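Local coordinates for protein DNA-binding response regulator, merR family (PDB 3CNB) that probably binds DNA as a merR-family response regulator, and carries in this piece the CheY-like receiver domain predicted to accept a phosphoryl group on an aspartate, at residues F9-K18 with F32-Y41; P55-M63 with N84-A93. One frame throughout, in Å; residues are numbered along the deposited sequence.

Contact 1: F9-K18 with F32-Y41; sequences FSILIIEDDK and FPYAKIKIAY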
# COMPACT_ATOMS: atom_id res chain seq x y z
N PHE A 9 13.15 6.64 -5.64
CA PHE A 9 12.32 5.88 -4.67
C PHE A 9 10.86 6.00 -5.09
O PHE A 9 10.40 7.09 -5.44
CB PHE A 9 12.56 6.39 -3.24
CG PHE A 9 11.54 5.93 -2.22
CD1 PHE A 9 10.80 6.86 -1.50
CD2 PHE A 9 11.32 4.59 -1.98
CE1 PHE A 9 9.85 6.46 -0.57
CE2 PHE A 9 10.37 4.18 -1.06
CZ PHE A 9 9.63 5.12 -0.35
N SER A 10 10.13 4.89 -5.09
CA SER A 10 8.86 4.81 -5.79
C SER A 10 7.73 4.19 -4.96
O SER A 10 7.91 3.15 -4.34
CB SER A 10 9.06 4.04 -7.10
OG SER A 10 7.94 4.17 -7.94
N ILE A 11 6.57 4.85 -4.92
CA ILE A 11 5.45 4.33 -4.15
C ILE A 11 4.25 4.19 -5.05
O ILE A 11 3.92 5.11 -5.78
CB ILE A 11 5.07 5.26 -2.96
CG1 ILE A 11 6.21 5.32 -1.94
CG2 ILE A 11 3.80 4.78 -2.24
CD1 ILE A 11 6.14 6.54 -1.05
N LEU A 12 3.59 3.03 -4.98
CA LEU A 12 2.34 2.79 -5.70
C LEU A 12 1.16 2.70 -4.72
O LEU A 12 1.16 1.87 -3.79
CB LEU A 12 2.42 1.47 -6.52
CG LEU A 12 1.56 1.09 -7.74
CD1 LEU A 12 1.01 -0.32 -7.56
CD2 LEU A 12 0.44 2.07 -8.09
N ILE A 13 0.16 3.53 -4.96
CA ILE A 13 -1.05 3.55 -4.15
C ILE A 13 -2.18 2.88 -4.90
O ILE A 13 -2.54 3.33 -5.99
CB ILE A 13 -1.48 5.01 -3.76
CG1 ILE A 13 -0.43 5.66 -2.86
CG2 ILE A 13 -2.87 5.06 -3.08
CD1 ILE A 13 -0.47 7.17 -2.93
N ILE A 14 -2.72 1.83 -4.33
CA ILE A 14 -3.86 1.14 -4.86
C ILE A 14 -5.12 1.50 -4.09
O ILE A 14 -5.31 1.06 -3.01
CB ILE A 14 -3.64 -0.34 -4.84
CG1 ILE A 14 -2.50 -0.72 -5.77
CG2 ILE A 14 -4.85 -1.04 -5.21
CD1 ILE A 14 -1.87 -1.98 -5.51
N GLU A 15 -5.98 2.28 -4.70
CA GLU A 15 -7.09 2.92 -4.03
C GLU A 15 -8.16 3.49 -4.97
O GLU A 15 -7.87 4.35 -5.73
CB GLU A 15 -6.53 4.02 -3.15
CG GLU A 15 -7.51 4.88 -2.44
CD GLU A 15 -8.33 4.13 -1.46
OE1 GLU A 15 -9.51 4.02 -1.69
OE2 GLU A 15 -7.82 3.64 -0.50
N ASP A 16 -9.40 3.05 -4.89
CA ASP A 16 -10.43 3.58 -5.78
C ASP A 16 -11.13 4.85 -5.36
O ASP A 16 -11.78 5.45 -6.15
CB ASP A 16 -11.42 2.54 -6.32
CG ASP A 16 -12.07 1.73 -5.25
OD1 ASP A 16 -11.79 2.02 -4.10
OD2 ASP A 16 -12.84 0.84 -5.53
N ASP A 17 -10.96 5.24 -4.11
CA ASP A 17 -11.46 6.53 -3.62
C ASP A 17 -10.51 7.63 -4.08
O ASP A 17 -9.41 7.75 -3.56
CB ASP A 17 -11.59 6.49 -2.09
CG ASP A 17 -12.30 7.71 -1.50
OD1 ASP A 17 -12.37 8.78 -2.13
OD2 ASP A 17 -12.78 7.58 -0.36
N LYS A 18 -10.97 8.43 -5.04
CA LYS A 18 -10.18 9.48 -5.67
C LYS A 18 -9.70 10.58 -4.72
O LYS A 18 -8.53 10.95 -4.75
CB LYS A 18 -10.96 10.11 -6.81
CG LYS A 18 -10.17 10.37 -8.08
CD LYS A 18 -9.41 11.68 -8.06
CE LYS A 18 -8.84 11.99 -9.44
NZ LYS A 18 -7.96 13.18 -9.44
N PHE A 32 8.10 12.78 1.35
CA PHE A 32 9.25 12.37 0.55
C PHE A 32 9.27 13.18 -0.75
O PHE A 32 8.76 12.69 -1.75
CB PHE A 32 9.16 10.87 0.19
CG PHE A 32 9.04 9.94 1.37
CD1 PHE A 32 7.84 9.28 1.63
CD2 PHE A 32 10.13 9.68 2.19
CE1 PHE A 32 7.71 8.41 2.72
CE2 PHE A 32 10.02 8.81 3.29
CZ PHE A 32 8.81 8.17 3.55
N PRO A 33 9.87 14.39 -0.73
CA PRO A 33 9.86 15.31 -1.88
C PRO A 33 10.57 14.78 -3.14
O PRO A 33 10.36 15.30 -4.23
CB PRO A 33 10.62 16.54 -1.36
CG PRO A 33 10.57 16.44 0.11
CD PRO A 33 10.62 14.97 0.39
N TYR A 34 11.38 13.73 -2.99
CA TYR A 34 12.09 13.12 -4.12
C TYR A 34 11.54 11.75 -4.56
O TYR A 34 12.06 11.15 -5.49
CB TYR A 34 13.60 13.04 -3.83
CG TYR A 34 14.23 14.39 -3.59
CD1 TYR A 34 14.54 15.24 -4.65
CD2 TYR A 34 14.49 14.84 -2.29
CE1 TYR A 34 15.10 16.49 -4.44
CE2 TYR A 34 15.05 16.09 -2.06
CZ TYR A 34 15.35 16.91 -3.14
OH TYR A 34 15.90 18.16 -2.92
N ALA A 35 10.50 11.25 -3.89
CA ALA A 35 9.88 9.99 -4.31
C ALA A 35 8.97 10.19 -5.52
O ALA A 35 8.42 11.27 -5.70
CB ALA A 35 9.08 9.38 -3.19
N LYS A 36 8.82 9.17 -6.35
CA LYS A 36 7.72 9.22 -7.30
C LYS A 36 6.54 8.38 -6.79
O LYS A 36 6.70 7.24 -6.39
CB LYS A 36 8.14 8.95 -8.76
CG LYS A 36 8.57 7.56 -9.12
CD LYS A 36 9.27 7.60 -10.49
CE LYS A 36 8.76 6.50 -11.44
NZ LYS A 36 9.00 5.10 -10.96
N ILE A 37 5.38 9.02 -6.75
CA ILE A 37 4.18 8.43 -6.18
C ILE A 37 3.21 8.26 -7.33
O ILE A 37 2.97 9.19 -8.08
CB ILE A 37 3.54 9.36 -5.15
CG1 ILE A 37 4.61 10.01 -4.26
CG2 ILE A 37 2.52 8.61 -4.33
CD1 ILE A 37 4.84 9.36 -2.96
N LYS A 38 2.69 7.04 -7.49
CA LYS A 38 1.71 6.76 -8.52
C LYS A 38 0.45 6.14 -7.92
O LYS A 38 0.51 5.48 -6.87
CB LYS A 38 2.30 5.87 -9.61
CG LYS A 38 3.50 6.49 -10.35
CD LYS A 38 3.07 7.45 -11.45
CE LYS A 38 4.26 8.28 -11.94
NZ LYS A 38 3.81 9.59 -12.51
N ILE A 39 -0.69 6.42 -8.56
CA ILE A 39 -1.97 5.87 -8.15
C ILE A 39 -2.55 4.91 -9.20
O ILE A 39 -2.59 5.22 -10.38
CB ILE A 39 -3.04 6.97 -7.86
CG1 ILE A 39 -2.49 8.04 -6.92
CG2 ILE A 39 -4.27 6.36 -7.25
CD1 ILE A 39 -3.26 9.35 -7.00
N ALA A 40 -3.01 3.76 -8.72
CA ALA A 40 -3.83 2.87 -9.50
C ALA A 40 -5.25 2.93 -8.91
O ALA A 40 -5.48 2.58 -7.74
CB ALA A 40 -3.26 1.49 -9.45
N TYR A 41 -6.19 3.39 -9.74
CA TYR A 41 -7.56 3.65 -9.31
C TYR A 41 -8.47 2.46 -9.49
O TYR A 41 -9.63 2.50 -9.07
CB TYR A 41 -8.17 4.82 -10.09
CG TYR A 41 -7.59 6.18 -9.76
CD1 TYR A 41 -7.86 6.79 -8.54
CD2 TYR A 41 -6.79 6.86 -10.67
CE1 TYR A 41 -7.34 8.05 -8.23
CE2 TYR A 41 -6.26 8.11 -10.38
CZ TYR A 41 -6.54 8.70 -9.16
OH TYR A 41 -6.01 9.94 -8.89

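Contact 2: P55-M63 with N84-A93; sequences PDVVMLDLM and NIIVIAMTGA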
# COMPACT_ATOMS: atom_id res chain seq x y z
N PRO A 55 7.41 -0.29 -7.81
CA PRO A 55 7.36 0.47 -6.56
C PRO A 55 8.19 -0.19 -5.47
O PRO A 55 8.42 -1.40 -5.49
CB PRO A 55 5.88 0.45 -6.20
CG PRO A 55 5.35 -0.82 -6.83
CD PRO A 55 6.20 -1.11 -8.02
N ASP A 56 8.68 0.62 -4.55
CA ASP A 56 9.42 0.08 -3.41
C ASP A 56 8.44 -0.19 -2.30
O ASP A 56 8.66 -1.06 -1.48
CB ASP A 56 10.47 1.09 -2.97
CG ASP A 56 11.50 1.35 -4.05
OD1 ASP A 56 12.30 0.43 -4.32
OD2 ASP A 56 11.48 2.44 -4.64
N VAL A 57 7.36 0.59 -2.30
CA VAL A 57 6.29 0.54 -1.32
C VAL A 57 4.95 0.47 -2.04
O VAL A 57 4.72 1.23 -2.99
CB VAL A 57 6.31 1.80 -0.37
CG1 VAL A 57 5.17 1.73 0.64
CG2 VAL A 57 7.64 1.92 0.37
N VAL A 58 4.06 -0.43 -1.63
CA VAL A 58 2.65 -0.30 -2.04
C VAL A 58 1.68 -0.14 -0.88
O VAL A 58 1.69 -0.91 0.09
CB VAL A 58 2.08 -1.36 -3.10
CG1 VAL A 58 3.15 -2.01 -3.96
CG2 VAL A 58 1.09 -2.37 -2.49
N MET A 59 0.86 0.90 -1.02
CA MET A 59 -0.24 1.15 -0.13
C MET A 59 -1.45 0.47 -0.75
O MET A 59 -1.90 0.85 -1.83
CB MET A 59 -0.46 2.66 0.05
CG MET A 59 0.82 3.45 0.39
SD MET A 59 1.36 3.28 2.10
CE MET A 59 -0.04 3.95 2.95
N LEU A 60 -1.97 -0.52 -0.05
CA LEU A 60 -2.99 -1.41 -0.58
C LEU A 60 -4.34 -1.28 0.14
O LEU A 60 -4.48 -1.69 1.30
CB LEU A 60 -2.47 -2.86 -0.49
CG LEU A 60 -3.37 -4.01 -0.97
CD1 LEU A 60 -3.54 -3.96 -2.47
CD2 LEU A 60 -2.83 -5.34 -0.54
N ASP A 61 -5.33 -0.73 -0.54
CA ASP A 61 -6.68 -0.70 0.00
C ASP A 61 -7.36 -2.06 -0.19
O ASP A 61 -7.56 -2.51 -1.32
CB ASP A 61 -7.47 0.45 -0.64
CG ASP A 61 -8.91 0.56 -0.14
OD1 ASP A 61 -9.18 0.30 1.05
OD2 ASP A 61 -9.77 0.94 -0.96
N LEU A 62 -7.72 -2.70 0.93
CA LEU A 62 -8.37 -4.01 0.93
C LEU A 62 -9.88 -3.98 0.62
O LEU A 62 -10.58 -5.00 0.80
CB LEU A 62 -8.17 -4.70 2.29
CG LEU A 62 -6.79 -4.92 2.89
CD1 LEU A 62 -6.87 -5.78 4.15
CD2 LEU A 62 -5.90 -5.56 1.83
N MET A 63 -10.39 -2.84 0.19
CA MET A 63 -11.81 -2.72 -0.08
C MET A 63 -12.04 -2.10 -1.44
O MET A 63 -13.13 -1.58 -1.71
CB MET A 63 -12.51 -1.92 1.02
CG MET A 63 -12.53 -2.63 2.37
SD MET A 63 -13.85 -2.08 3.43
CE MET A 63 -13.79 -0.30 3.15
N ASN A 84 10.32 -8.14 -2.24
CA ASN A 84 10.91 -7.10 -1.39
C ASN A 84 10.15 -5.78 -1.27
O ASN A 84 10.56 -4.88 -0.51
CB ASN A 84 12.36 -6.85 -1.80
CG ASN A 84 13.25 -8.01 -1.45
OD1 ASN A 84 13.20 -8.53 -0.33
ND2 ASN A 84 14.06 -8.45 -2.40
N ILE A 85 9.05 -5.65 -2.01
CA ILE A 85 8.17 -4.48 -1.91
C ILE A 85 7.57 -4.42 -0.50
O ILE A 85 7.11 -5.44 0.02
CB ILE A 85 7.02 -4.55 -2.98
CG1 ILE A 85 7.58 -4.49 -4.40
CG2 ILE A 85 6.01 -3.44 -2.77
CD1 ILE A 85 6.49 -4.40 -5.51
N ILE A 86 7.63 -3.24 0.12
CA ILE A 86 7.01 -3.05 1.43
C ILE A 86 5.52 -2.79 1.23
O ILE A 86 5.15 -1.78 0.63
CB ILE A 86 7.61 -1.84 2.20
CG1 ILE A 86 9.11 -2.01 2.45
CG2 ILE A 86 6.83 -1.57 3.52
CD1 ILE A 86 9.85 -0.65 2.45
N VAL A 87 4.70 -3.71 1.71
CA VAL A 87 3.27 -3.63 1.54
C VAL A 87 2.60 -3.15 2.83
O VAL A 87 2.69 -3.79 3.88
CB VAL A 87 2.66 -4.99 1.10
CG1 VAL A 87 1.14 -4.92 1.12
CG2 VAL A 87 3.16 -5.40 -0.30
N ILE A 88 1.89 -2.02 2.73
CA ILE A 88 1.11 -1.51 3.84
C ILE A 88 -0.37 -1.57 3.48
O ILE A 88 -0.82 -0.85 2.60
CB ILE A 88 1.56 -0.07 4.22
CG1 ILE A 88 3.02 -0.09 4.69
CG2 ILE A 88 0.68 0.51 5.32
CD1 ILE A 88 3.64 1.26 4.83
N ALA A 89 -1.12 -2.44 4.16
CA ALA A 89 -2.56 -2.52 3.93
C ALA A 89 -3.34 -1.37 4.58
O ALA A 89 -2.93 -0.83 5.61
CB ALA A 89 -3.11 -3.86 4.40
N MET A 90 -4.46 -1.00 3.97
CA MET A 90 -5.43 -0.06 4.52
C MET A 90 -6.82 -0.68 4.35
O MET A 90 -7.06 -1.38 3.36
CB MET A 90 -5.42 1.28 3.77
CG MET A 90 -4.07 1.78 3.29
SD MET A 90 -4.24 3.33 2.44
CE MET A 90 -4.61 2.80 0.77
N THR A 91 -7.72 -0.43 5.29
CA THR A 91 -9.11 -0.93 5.20
C THR A 91 -10.07 -0.09 6.04
O THR A 91 -9.65 0.58 6.98
CB THR A 91 -9.22 -2.46 5.55
OG1 THR A 91 -10.51 -2.94 5.15
CG2 THR A 91 -9.00 -2.75 7.04
N GLY A 92 -11.35 -0.09 5.68
CA GLY A 92 -12.38 0.61 6.44
C GLY A 92 -12.60 -0.07 7.78
O GLY A 92 -11.96 0.28 8.78
N ALA A 93 -13.47 -1.08 7.79
CA ALA A 93 -13.71 -1.84 9.01
C ALA A 93 -12.55 -2.81 9.33
O ALA A 93 -12.49 -3.92 8.79
CB ALA A 93 -15.06 -2.58 8.93
O HOH W 1 11.49 -2.27 -0.82

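Contact 1: F9-K18 with F32-Y41
F9 turns the edge of its ring onto the face of F32, a T-shaped pair with ring centroids 5.4 Å apart and planes at 77°. F9 CE1 stands over the centre of the F32 ring, while I11 CD1 approaches the same ring obliquely. The pair sits at one end of a beta-alpha-beta crossover, the opening unit of the CheY-like receiver fold: strands 10-14 and 36-40 lie parallel in the sheet and helix 18-31 links them. What brings F9 there is its first torsion, which sets CG anti to the backbone N (chi1 166°) and lets CD1 lie 3.5 Å from A35 CB. At the other end of the strands, one face of the Y41 ring takes I39 CG2 of the strand just before it. K18 crosses this ring at a slant, its CG 3.7 Å from Y41 CE1, before its ammonium goes on to a salt bridge with D22.

Between the aromatic ends, five almost straight bonds of 2.8 to 3.1 Å, from I11 N to K36 O through E15 N to A40 O, hold the register, and the bond from K36 N to F9 O starts it. On the face packed by helix 18-31, I11 and I37 lie side by side with CD1 against CD1 at 3.6 Å, and I13 CD1 rests on I37 CG2. The other face, with L12, I14 and A40, is met by helix 43-52; L12 CD2 reaches across to A40 CB there.

At the end of the ladder the chain passes through the acidic loop E15-D17 into helix 18-31. E15 OE2 makes a salt bridge with K113, while E15 OE1 uses its anti lone pair to accept D17 N at 3.1 Å.

Contact 2: P55-M63 with N84-A93
Six backbone hydrogen bonds join 55-63 to 84-93, from I86 N to D56 O at 2.9 Å to L62 N to M90 O at 2.8 Å. The last is nearly straight, at 175°, whereas M90 N comes to L60 O tilted from the carbonyl plane. This is the parallel pairing at the heart of the receiver sheet, where helix 69-77 carries the chain from strand 57-61 over to strand 86-91. D56 O also accepts from a water that donates to N84 O as well, sealing the start of the ladder. At the other end D61 OD1 has its main partner in a salt bridge with K113, and M63 N adds a weak bond to the same oxygen.

The packing differs on the two faces. V57, M59, I86 and I88 share the face that meets helix 117-129; there M59 bends at chi2 and chi3 to lay SD alongside I88, 4.0 Å from its CB. V57 CG2 meets I86 CD1 at a slant, and M90 CE closes the row against D61 CB. V58, L60, V87 and A89 lie on the opposite face, where L60 and V87 meet helix 69-77. V58 CG1 sits only 3.4 Å from CG2 of I85, in the loop before strand 86-91. The V58 side chain is also twisted well off a staggered position (chi1 -23°), which is consistent with tight packing there. Toward the other end of the strand, L62 CG touches A89 CB.

Past the strands, M63 crosses T91 at about a right angle with CG 3.5 Å from OG1, and its CE lies against G92 N, a buried amide without a partner in the model. The chemistry is thus divided: an almost wholly apolar interior, held in register by main-chain bonds, delivers the carboxylate of D61, the predicted phosphorylation site, to the strand end beside K113.

Overall arrangement
Contacts 1 and 2 are two beta-alpha-beta pairings, in series along the chain, of one five-stranded parallel sheet, their centres about 11 Å apart. They join where strands 10-14 and 57-61 lie side by side: probable hydrogen bonds run from D56 N to S10 O (2.6 Å) and from I14 N to M59 O (2.8 Å). The C-terminal ends of these strands share one end of the sheet, as in CheY-like receivers. There E15 OE1 of contact 1 and OD2 of D61, the predicted phosphorylation site in contact 2, are like-charged oxygens 3.2 Å apart, with salt bridges from K113 to both residues. T91 OG1 lies 5.4 Å from D61 OD1, a position consistent with the hydroxyl that senses phosphorylation in relatives.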